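Local coordinates for protein levoglucosan dehydrogenase (Pseudarthrobacter phenanthrenivorans, PDB 6A3F) that catalyses the NAD(+)-dependent oxidation of levoglucosan to 3-dehydrolevoglucosan, acting as a homotetramer of the Gfo/Idh/MocA family, at residues V26-G31 and D98-N103. Sequence-based numbering, arbitrary orientation.
Sequences VGLIGG and DIATPN
D98 donates its backbone N-H to the carbonyl O of G27, N to O 2.8 Å, and accepts that of I29 on its backbone carbonyl O, also at 2.8 Å; both bonds are nearly straight at the hydrogen. The bond from A100 N to I29 O, at 3.0 Å, is more bent, 152°. The strands 26-30 and 98-100 thus run side by side in parallel. They are the two central neighbours of the six-stranded Rossmann sheet, and the chains separate only beyond G31 and T101, at the sheet edge where T101 and N103 bind NADH and G30 is probably the first glycine of a GxGxxG-type nucleotide-binding turn. On the face of L28 and D98, the two side chains lie alongside each other, each with CG anti to its own backbone N (chi1 174° and -172°). Methyl CD1 of L28 sits over the face of the D98 carboxylate, 3.5 Å from CG, and also reaches A100 CB, at 4.2 Å. Carboxylate oxygen OD2 of D98 is tied to Y42 OH and H38 ND1 of helix 35-48, which packs over this face. On the face of I29, its CG2 meets the T101 methyl CG2 at 3.7 Å, and helix 106-115 covers both through I109. The T101 hydroxyl turns onward instead, OG1 donating to P102 O at 2.9 Å. Just past the last bridge, the CA of G31 lies 3.5 Å from A100 CB.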
# COMPACT_ATOMS: atom_id res chain seq x y z
N VAL B 26 -36.23 -22.91 1.38
CA VAL B 26 -34.85 -23.40 1.43
C VAL B 26 -34.70 -24.36 2.60
O VAL B 26 -35.06 -24.02 3.74
CB VAL B 26 -33.84 -22.25 1.60
CG1 VAL B 26 -32.42 -22.76 1.73
CG2 VAL B 26 -33.96 -21.24 0.47
N GLY B 27 -34.09 -25.50 2.30
CA GLY B 27 -33.52 -26.38 3.28
C GLY B 27 -32.00 -26.29 3.30
O GLY B 27 -31.37 -26.60 2.31
N LEU B 28 -31.43 -25.83 4.41
CA LEU B 28 -29.97 -25.78 4.62
C LEU B 28 -29.53 -27.03 5.38
O LEU B 28 -30.06 -27.33 6.43
CB LEU B 28 -29.68 -24.50 5.42
CG LEU B 28 -28.25 -24.29 5.91
CD1 LEU B 28 -27.30 -24.19 4.73
CD2 LEU B 28 -28.13 -23.04 6.75
N ILE B 29 -28.57 -27.74 4.83
CA ILE B 29 -28.03 -28.93 5.48
C ILE B 29 -26.61 -28.59 5.94
O ILE B 29 -25.73 -28.35 5.09
CB ILE B 29 -28.05 -30.13 4.49
CG1 ILE B 29 -29.47 -30.38 3.99
CG2 ILE B 29 -27.41 -31.36 5.12
CD1 ILE B 29 -29.55 -31.38 2.85
N GLY B 30 -26.43 -28.54 7.27
CA GLY B 30 -25.12 -28.36 7.90
C GLY B 30 -24.67 -26.90 7.84
O GLY B 30 -25.44 -26.02 8.07
N GLY B 31 -23.40 -26.66 7.54
CA GLY B 31 -22.92 -25.30 7.41
C GLY B 31 -21.96 -24.89 8.51
O GLY B 31 -21.25 -23.91 8.32
N ASP B 98 -29.69 -26.36 0.07
CA ASP B 98 -28.37 -25.75 0.32
C ASP B 98 -27.50 -26.77 1.05
O ASP B 98 -27.73 -27.05 2.23
CB ASP B 98 -28.49 -24.46 1.15
CG ASP B 98 -27.18 -23.68 1.27
OD1 ASP B 98 -26.10 -24.31 1.19
OD2 ASP B 98 -27.24 -22.42 1.46
N ILE B 99 -26.51 -27.30 0.33
CA ILE B 99 -25.62 -28.33 0.86
C ILE B 99 -24.33 -27.66 1.35
O ILE B 99 -23.45 -27.26 0.55
CB ILE B 99 -25.31 -29.42 -0.18
CG1 ILE B 99 -26.55 -29.97 -0.89
CG2 ILE B 99 -24.51 -30.53 0.51
CD1 ILE B 99 -26.22 -30.95 -1.96
N ALA B 100 -24.16 -27.61 2.68
CA ALA B 100 -23.03 -26.97 3.28
C ALA B 100 -22.32 -27.94 4.24
O ALA B 100 -21.76 -27.54 5.22
CB ALA B 100 -23.48 -25.73 3.99
N THR B 101 -22.35 -29.22 3.93
CA THR B 101 -21.61 -30.19 4.72
C THR B 101 -20.15 -30.26 4.24
O THR B 101 -19.80 -29.81 3.11
CB THR B 101 -22.22 -31.59 4.52
OG1 THR B 101 -21.98 -32.00 3.18
CG2 THR B 101 -23.72 -31.68 4.77
N PRO B 102 -19.33 -31.00 4.97
CA PRO B 102 -18.05 -31.42 4.42
C PRO B 102 -18.14 -32.23 3.12
O PRO B 102 -19.20 -32.76 2.75
CB PRO B 102 -17.44 -32.26 5.56
CG PRO B 102 -18.08 -31.65 6.81
CD PRO B 102 -19.51 -31.46 6.36
N ASN B 103 -16.98 -32.34 2.44
CA ASN B 103 -16.91 -32.76 1.00
C ASN B 103 -17.43 -34.19 0.83
O ASN B 103 -17.85 -34.55 -0.26
CB ASN B 103 -15.48 -32.67 0.44
CG ASN B 103 -14.74 -31.41 0.83
OD1 ASN B 103 -15.37 -30.48 1.32
ND2 ASN B 103 -13.42 -31.37 0.62